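Local coordinates for protein CbsA (PDB 5XYH) that hydrolyses cellulose as a family 6 exoglucanase (1,4-beta-cellobiosidase), a cell-wall-degrading activity that probably releases cellobiose, at residues V142-P147 with G229-T234; P248-G253 with N317-S322; D52-D55 with S61-A64. All coordinates share one frame; numbering follows the deposited sequence.

Contact 1. Residues V142-P147 with G229-T234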
loop_
_atom_site.group_PDB
_atom_site.type_symbol
_atom_site.label_atom_id
_atom_site.label_comp_id
_atom_site.label_asym_id
_atom_site.label_seq_id
_atom_site.Cartn_x
_atom_site.Cartn_y
_atom_site.Cartn_z
ATOM N N VAL A 142 8.796 4.778 -10.270
ATOM C CA VAL A 142 7.388 4.944 -9.903
ATOM C C VAL A 142 7.311 4.961 -8.387
ATOM O O VAL A 142 7.566 3.939 -7.733
ATOM C CB VAL A 142 6.490 3.838 -10.478
ATOM C CG1 VAL A 142 5.048 4.046 -10.007
ATOM C CG2 VAL A 142 6.563 3.801 -12.002
ATOM N N ASN A 143 6.931 6.107 -7.833
ATOM C CA ASN A 143 6.918 6.332 -6.392
ATOM C C ASN A 143 5.513 6.181 -5.811
ATOM O O ASN A 143 4.554 6.787 -6.309
ATOM C CB ASN A 143 7.446 7.730 -6.071
ATOM C CG ASN A 143 8.925 7.865 -6.315
ATOM O OD1 ASN A 143 9.701 6.930 -6.079
ATOM N ND2 ASN A 143 9.337 9.034 -6.801
ATOM N N ILE A 144 5.402 5.392 -4.745
ATOM C CA ILE A 144 4.255 5.449 -3.852
ATOM C C ILE A 144 4.573 6.497 -2.793
ATOM O O ILE A 144 5.491 6.320 -1.986
ATOM C CB ILE A 144 3.958 4.083 -3.218
ATOM C CG1 ILE A 144 3.573 3.085 -4.322
ATOM C CG2 ILE A 144 2.849 4.220 -2.158
ATOM C CD1 ILE A 144 3.395 1.647 -3.850
ATOM N N ILE A 145 3.817 7.590 -2.793
ATOM C CA ILE A 145 4.141 8.760 -1.981
ATOM C C ILE A 145 3.490 8.639 -0.601
ATOM O O ILE A 145 2.270 8.784 -0.461
ATOM C CB ILE A 145 3.713 10.058 -2.673
ATOM C CG1 ILE A 145 4.461 10.223 -4.005
ATOM C CG2 ILE A 145 3.959 11.247 -1.735
ATOM C CD1 ILE A 145 5.971 10.412 -3.865
ATOM N N GLU A 146 4.323 8.393 0.420
ATOM C CA GLU A 146 4.044 8.392 1.859
ATOM C C GLU A 146 2.713 7.745 2.217
ATOM O O GLU A 146 1.745 8.440 2.566
ATOM C CB GLU A 146 4.118 9.819 2.410
ATOM C CG GLU A 146 5.535 10.433 2.379
ATOM C CD GLU A 146 6.515 9.758 3.333
ATOM O OE1 GLU A 146 6.067 9.030 4.256
ATOM O OE2 GLU A 146 7.744 9.968 3.154
ATOM N N PRO A 147 2.645 6.415 2.183
ATOM C CA PRO A 147 1.453 5.722 2.682
ATOM C C PRO A 147 1.167 6.083 4.132
ATOM O O PRO A 147 2.064 6.449 4.898
ATOM C CB PRO A 147 1.813 4.238 2.546
ATOM C CG PRO A 147 2.977 4.170 1.652
ATOM C CD PRO A 147 3.681 5.485 1.700
ATOM N N GLY A 229 -0.852 10.353 -10.410
ATOM C CA GLY A 229 -2.093 9.690 -10.050
ATOM C C GLY A 229 -2.116 9.366 -8.570
ATOM O O GLY A 229 -1.414 9.993 -7.766
ATOM N N PHE A 230 -2.921 8.370 -8.230
ATOM C CA PHE A 230 -3.171 7.961 -6.858
ATOM C C PHE A 230 -3.007 6.454 -6.751
ATOM O O PHE A 230 -3.090 5.742 -7.753
ATOM C CB PHE A 230 -4.578 8.366 -6.424
ATOM C CG PHE A 230 -4.828 9.844 -6.505
ATOM C CD1 PHE A 230 -5.296 10.423 -7.674
ATOM C CD2 PHE A 230 -4.604 10.650 -5.407
ATOM C CE1 PHE A 230 -5.530 11.784 -7.752
ATOM C CE2 PHE A 230 -4.828 12.007 -5.468
ATOM C CZ PHE A 230 -5.301 12.578 -6.649
ATOM N N ILE A 231 -2.784 5.956 -5.529
ATOM C CA ILE A 231 -2.758 4.515 -5.287
ATOM C C ILE A 231 -3.593 4.192 -4.056
ATOM O O ILE A 231 -3.492 4.873 -3.033
ATOM C CB ILE A 231 -1.319 3.958 -5.122
ATOM C CG1 ILE A 231 -1.372 2.464 -4.795
ATOM C CG2 ILE A 231 -0.514 4.716 -4.061
ATOM C CD1 ILE A 231 -0.023 1.758 -4.799
ATOM N N THR A 232 -4.401 3.140 -4.151
ATOM C CA THR A 232 -5.186 2.627 -3.036
ATOM C C THR A 232 -4.689 1.240 -2.627
ATOM O O THR A 232 -3.991 0.554 -3.386
ATOM C CB THR A 232 -6.677 2.551 -3.393
ATOM O OG1 THR A 232 -6.920 1.400 -4.217
ATOM C CG2 THR A 232 -7.133 3.823 -4.127
ATOM N N ASN A 233 -5.044 0.841 -1.403
ATOM C CA ASN A 233 -4.833 -0.502 -0.854
ATOM C C ASN A 233 -3.383 -0.804 -0.508
ATOM O O ASN A 233 -3.068 -1.975 -0.223
ATOM C CB ASN A 233 -5.348 -1.609 -1.787
ATOM C CG ASN A 233 -5.973 -2.770 -1.014
ATOM O OD1 ASN A 233 -6.633 -2.559 0.004
ATOM N ND2 ASN A 233 -5.793 -3.996 -1.515
ATOM N N THR A 234 -2.503 0.203 -0.488
ATOM C CA THR A 234 -1.092 -0.028 -0.196
ATOM C C THR A 234 -0.943 -0.779 1.117
ATOM O O THR A 234 -1.393 -0.306 2.166
ATOM C CB THR A 234 -0.329 1.294 -0.122
ATOM O OG1 THR A 234 -0.448 1.999 -1.370
ATOM C CG2 THR A 234 1.147 1.013 0.136
#

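Contact 2. Residues P248-G253 with N317-S322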
loop_
_atom_site.group_PDB
_atom_site.type_symbol
_atom_site.label_atom_id
_atom_site.label_comp_id
_atom_site.label_asym_id
_atom_site.label_seq_id
_atom_site.Cartn_x
_atom_site.Cartn_y
_atom_site.Cartn_z
ATOM N N PRO A 248 -24.420 -2.413 -3.166
ATOM C CA PRO A 248 -24.469 -2.119 -1.722
ATOM C C PRO A 248 -25.825 -1.639 -1.237
ATOM O O PRO A 248 -26.063 -1.645 -0.022
ATOM C CB PRO A 248 -23.406 -1.018 -1.546
ATOM C CG PRO A 248 -22.589 -1.065 -2.812
ATOM C CD PRO A 248 -23.504 -1.512 -3.883
ATOM N N ASP A 249 -26.711 -1.218 -2.139
ATOM C CA ASP A 249 -28.011 -0.684 -1.765
ATOM C C ASP A 249 -29.099 -1.739 -1.736
ATOM O O ASP A 249 -30.236 -1.421 -1.371
ATOM C CB ASP A 249 -28.414 0.424 -2.738
ATOM C CG ASP A 249 -27.343 1.473 -2.892
ATOM O OD1 ASP A 249 -26.960 2.085 -1.870
ATOM O OD2 ASP A 249 -26.871 1.676 -4.040
ATOM N N LEU A 250 -28.785 -2.970 -2.126
ATOM C CA LEU A 250 -29.754 -4.052 -2.074
ATOM C C LEU A 250 -30.313 -4.173 -0.661
ATOM O O LEU A 250 -29.552 -4.205 0.309
ATOM C CB LEU A 250 -29.074 -5.351 -2.489
ATOM C CG LEU A 250 -29.877 -6.633 -2.301
ATOM C CD1 LEU A 250 -30.999 -6.673 -3.350
ATOM C CD2 LEU A 250 -28.955 -7.841 -2.408
ATOM N N THR A 251 -31.636 -4.224 -0.533
ATOM C CA THR A 251 -32.248 -4.272 0.791
ATOM C C THR A 251 -32.701 -5.683 1.117
ATOM O O THR A 251 -33.185 -6.413 0.249
ATOM C CB THR A 251 -33.436 -3.316 0.937
ATOM O OG1 THR A 251 -34.562 -3.808 0.194
ATOM C CG2 THR A 251 -33.061 -1.901 0.491
ATOM N N ILE A 252 -32.508 -6.065 2.377
ATOM C CA ILE A 252 -32.989 -7.328 2.915
ATOM C C ILE A 252 -33.528 -7.029 4.303
ATOM O O ILE A 252 -32.867 -6.343 5.090
ATOM C CB ILE A 252 -31.868 -8.381 2.980
ATOM C CG1 ILE A 252 -31.326 -8.655 1.584
ATOM C CG2 ILE A 252 -32.370 -9.666 3.622
ATOM C CD1 ILE A 252 -29.968 -9.275 1.620
ATOM N N GLY A 253 -34.727 -7.518 4.602
ATOM C CA GLY A 253 -35.366 -7.118 5.841
ATOM C C GLY A 253 -35.515 -5.620 5.974
ATOM O O GLY A 253 -35.465 -5.087 7.092
ATOM N N ASN A 317 -26.905 -9.143 7.746
ATOM C CA ASN A 317 -25.665 -9.712 8.268
ATOM C C ASN A 317 -25.434 -11.118 7.728
ATOM O O ASN A 317 -24.336 -11.437 7.255
ATOM C CB ASN A 317 -25.681 -9.717 9.796
ATOM C CG ASN A 317 -25.408 -8.350 10.374
ATOM O OD1 ASN A 317 -24.839 -7.485 9.703
ATOM N ND2 ASN A 317 -25.786 -8.149 11.634
ATOM N N THR A 318 -26.453 -11.980 7.797
ATOM C CA THR A 318 -26.292 -13.324 7.249
ATOM C C THR A 318 -25.904 -13.251 5.783
ATOM O O THR A 318 -24.996 -13.959 5.335
ATOM C CB THR A 318 -27.581 -14.132 7.423
ATOM O OG1 THR A 318 -27.911 -14.213 8.813
ATOM C CG2 THR A 318 -27.417 -15.547 6.866
ATOM N N TYR A 319 -26.566 -12.366 5.035
ATOM C CA TYR A 319 -26.316 -12.243 3.601
ATOM C C TYR A 319 -24.887 -11.808 3.324
ATOM O O TYR A 319 -24.160 -12.475 2.588
ATOM C CB TYR A 319 -27.299 -11.247 2.994
ATOM C CG TYR A 319 -27.315 -11.225 1.474
ATOM C CD1 TYR A 319 -28.149 -12.077 0.754
ATOM C CD2 TYR A 319 -26.529 -10.325 0.758
ATOM C CE1 TYR A 319 -28.177 -12.044 -0.641
ATOM C CE2 TYR A 319 -26.551 -10.288 -0.628
ATOM C CZ TYR A 319 -27.375 -11.147 -1.324
ATOM O OH TYR A 319 -27.407 -11.107 -2.705
ATOM N N VAL A 320 -24.473 -10.684 3.914
ATOM C CA VAL A 320 -23.134 -10.139 3.684
ATOM C C VAL A 320 -22.067 -11.133 4.133
ATOM O O VAL A 320 -21.106 -11.410 3.402
ATOM C CB VAL A 320 -22.991 -8.781 4.399
ATOM C CG1 VAL A 320 -21.520 -8.411 4.615
ATOM C CG2 VAL A 320 -23.720 -7.685 3.608
ATOM N N ASN A 321 -22.226 -11.697 5.337
ATOM C CA ASN A 321 -21.220 -12.633 5.848
ATOM C C ASN A 321 -21.177 -13.929 5.043
ATOM O O ASN A 321 -20.129 -14.573 4.973
ATOM C CB ASN A 321 -21.462 -12.942 7.331
ATOM C CG ASN A 321 -21.281 -11.727 8.213
ATOM O OD1 ASN A 321 -20.590 -10.773 7.836
ATOM N ND2 ASN A 321 -21.899 -11.747 9.398
ATOM N N SER A 322 -22.294 -14.336 4.437
ATOM C CA SER A 322 -22.224 -15.500 3.564
ATOM C C SER A 322 -21.436 -15.199 2.298
ATOM O O SER A 322 -20.737 -16.078 1.785
ATOM C CB SER A 322 -23.628 -15.986 3.194
ATOM O OG SER A 322 -24.229 -15.142 2.230
#

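Contact 3. Residues D52-D55 with S61-A64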
loop_
_atom_site.group_PDB
_atom_site.type_symbol
_atom_site.label_atom_id
_atom_site.label_comp_id
_atom_site.label_asym_id
_atom_site.label_seq_id
_atom_site.Cartn_x
_atom_site.Cartn_y
_atom_site.Cartn_z
ATOM N N ASP A 52 11.883 2.865 3.990
ATOM C CA ASP A 52 11.192 3.157 5.236
ATOM C C ASP A 52 12.080 3.823 6.279
ATOM O O ASP A 52 11.644 3.986 7.422
ATOM C CB ASP A 52 10.562 1.878 5.813
ATOM C CG ASP A 52 11.578 0.792 6.117
ATOM O OD1 ASP A 52 12.556 0.628 5.353
ATOM O OD2 ASP A 52 11.381 0.084 7.127
ATOM N N SER A 53 13.293 4.233 5.911
ATOM C CA SER A 53 14.164 5.006 6.792
ATOM C C SER A 53 15.286 5.577 5.945
ATOM O O SER A 53 15.517 5.139 4.816
ATOM C CB SER A 53 14.747 4.146 7.919
ATOM O OG SER A 53 15.588 3.156 7.356
ATOM N N ILE A 54 16.002 6.548 6.517
ATOM C CA ILE A 54 17.235 7.012 5.886
ATOM C C ILE A 54 18.187 5.845 5.672
ATOM O O ILE A 54 18.805 5.719 4.609
ATOM C CB ILE A 54 17.879 8.123 6.733
ATOM C CG1 ILE A 54 16.936 9.331 6.801
ATOM C CG2 ILE A 54 19.241 8.500 6.169
ATOM C CD1 ILE A 54 17.261 10.304 7.928
ATOM N N ASP A 55 18.301 4.960 6.671
ATOM C CA ASP A 55 19.173 3.791 6.550
ATOM C C ASP A 55 18.818 2.930 5.343
ATOM O O ASP A 55 19.707 2.317 4.742
ATOM C CB ASP A 55 19.115 2.940 7.819
ATOM C CG ASP A 55 19.987 3.491 8.947
ATOM O OD1 ASP A 55 20.960 4.240 8.678
ATOM O OD2 ASP A 55 19.708 3.157 10.115
ATOM N N SER A 61 24.845 -3.165 5.860
ATOM C CA SER A 61 24.742 -3.331 7.301
ATOM C C SER A 61 23.832 -2.286 7.926
ATOM O O SER A 61 23.382 -2.467 9.058
ATOM C CB SER A 61 26.126 -3.288 7.946
ATOM O OG SER A 61 26.767 -2.065 7.676
ATOM N N ARG A 62 23.513 -1.215 7.203
ATOM C CA ARG A 62 22.559 -0.260 7.732
ATOM C C ARG A 62 21.118 -0.709 7.540
ATOM O O ARG A 62 20.228 -0.119 8.144
ATOM C CB ARG A 62 22.778 1.114 7.099
ATOM C CG ARG A 62 24.087 1.768 7.545
ATOM C CD ARG A 62 24.371 3.086 6.830
ATOM N NE ARG A 62 23.414 4.138 7.167
ATOM C CZ ARG A 62 23.551 5.412 6.814
ATOM N NH1 ARG A 62 24.608 5.808 6.117
ATOM N NH2 ARG A 62 22.626 6.294 7.156
ATOM N N ASN A 63 20.852 -1.735 6.730
ATOM C CA ASN A 63 19.449 -2.116 6.567
ATOM C C ASN A 63 19.319 -3.620 6.310
ATOM O O ASN A 63 18.892 -4.065 5.251
ATOM C CB ASN A 63 18.777 -1.302 5.459
ATOM C CG ASN A 63 17.273 -1.429 5.489
ATOM O OD1 ASN A 63 16.673 -1.492 6.567
ATOM N ND2 ASN A 63 16.652 -1.482 4.307
ATOM N N ALA A 64 19.679 -4.411 7.325
ATOM C CA ALA A 64 19.405 -5.851 7.362
ATOM C C ALA A 64 19.961 -6.588 6.144
ATOM O O ALA A 64 19.400 -7.601 5.712
ATOM C CB ALA A 64 17.904 -6.126 7.506
HETATM O O HOH W 1 13.623 -1.892 4.404
HETATM O O HOH W 2 14.746 0.615 7.028
#

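Contact 1. Residues V142-P147 with G229-T234
I144 and I231 face each other with their CA atoms 7.2 Å apart, on parallel strands 140-145 and 229-232, which are not direct neighbours but flank strand 188-193. This is the interior of the distorted beta/alpha barrel of family 6 glycoside hydrolases, where the sheet curls far enough for side chains of next-but-one strands to meet. Branched aliphatic residues suit it, since each offers two arms that can touch a side chain across the barrel interior. The longer arms of the isoleucines cross at about a right angle and touch by their ends, CD1 of I144 lying 3.5 Å from CD1 of I231. I231 sets CG1 opposite its own nitrogen (chi1 177°) and keeps chi2 extended, which carries its CD1 across to I144. A second touch joins the short branches, CG2 of I144 and CG2 of I231, at 3.9 Å.

Just past the strand ends the chains still meet through side chains. P147 meets the T234 methyl with its ring CB and CG, CG lying 4.0 Å from T234 CG2. Threonine fits here because it has two different branches: the methyl meets the proline, while the hydroxyl is hydrogen-bonded to D193 of the intervening strand. E146, between I144 and P147, directs its carboxylate elsewhere, to Y119 and the backbone nitrogens of D94 and M95. OG1 of T234 also passes CG2 of I144, at 4.1 Å.

Contact 2. Residues P248-G253 with N317-S322
L250 and I252, alternate residues of one chain, both reach the ring of Y319 on helix 316-323. Along that helix, N317 comes first and ties its OD1 to the backbone nitrogen of T261, while its carbonyl accepts the helical bond from N321. T318 bonds through its hydroxyl to D315.

Y319 then makes the contact. Its CG stands opposite its backbone nitrogen (chi1 -169°), sending the ring outward from the helix to the other segment. CD1 of I252 sits over one face, displaced toward the rim, in a CH-pi contact 3.6 Å from the centroid of the Y319 ring; its nearest ring atom is Y319 CG, at 3.3 Å. At the phenol end, CD2 of L250 approaches obliquely, 3.6 Å from Y319 OH. A tyrosine suits this partly exposed place, offering a broad apolar face that ends in a polar hydroxyl.

V320 turns to S260, and N321 holds R324 with its OD1. S322 OG donates to the carbonyl O of Y319 at 2.7 Å, one turn back, and also bonds S312 N. Thus I252 by CH-pi contact, and L250 just before its strand by apolar touch, join the antiparallel beta-hairpin of 251-252 and 255-256 to a short surface helix.

Contact 3. Residues D52-D55 with S61-A64
A salt bridge joins D55 to R62, whose CA atoms are 5.4 Å apart. R62 approaches side-on and gives two nitrogens to a single oxygen: NE lies 2.9 Å and NH2 3.1 Å from D55 OD1. That oxygen stays in the guanidinium plane, yet the carboxylate is turned 85° to it; NE arrives from above the carboxylate plane, whereas NH2 meets OD1 close to the line of its C-O bond. A bend in the arginine chain (chi3 66°) brings NE and NH2 round to D55 OD1; the NE bond is the straighter, with 154° at the hydrogen. Arginine suits this exposed place, its long chain spanning to the acid while its end remains near solvent.

Segment 52-55 leaves the end of barrel strand 49-51 and opens helix 54-58, with S53 at the N-cap: its hydroxyl caps the backbone nitrogen of A56. I54 N is held by E108.

Water-mediated bonds form a second group, around the buried amide of N63. One water accepts from N63 ND2 and donates to D52 OD1. Another accepts from S53 OG and donates both to D52 OD1 and to N63 OD1. Both ends of the asparagine amide are thereby used, which fixes its orientation.

Other touches set a carbon against a polar atom: N63 CB lies 3.8 Å from D55 O, and I54 CG2 obliquely 4.2 Å from R62 NH2.

In the fold
Along the chain the order is contact 3, contact 1, contact 2. Contact 1 lies deep inside the barrel, its centre about 7 Å from the centre of the chain. The other two lie toward the periphery on opposite sides of that centre, their own centres about 47 Å apart. Contact 3 follows strand 49-51, which belongs to the same curled sheet as strands 140-145 and 229-232 of contact 1; nearest atoms of these two contacts are about 8 Å apart. Contact 2 lies outside that sheet, about 32 Å centre to centre from contact 1, in a projecting hairpin and helix. One family 6 domain thus combines a barrel interior with contacts at its periphery.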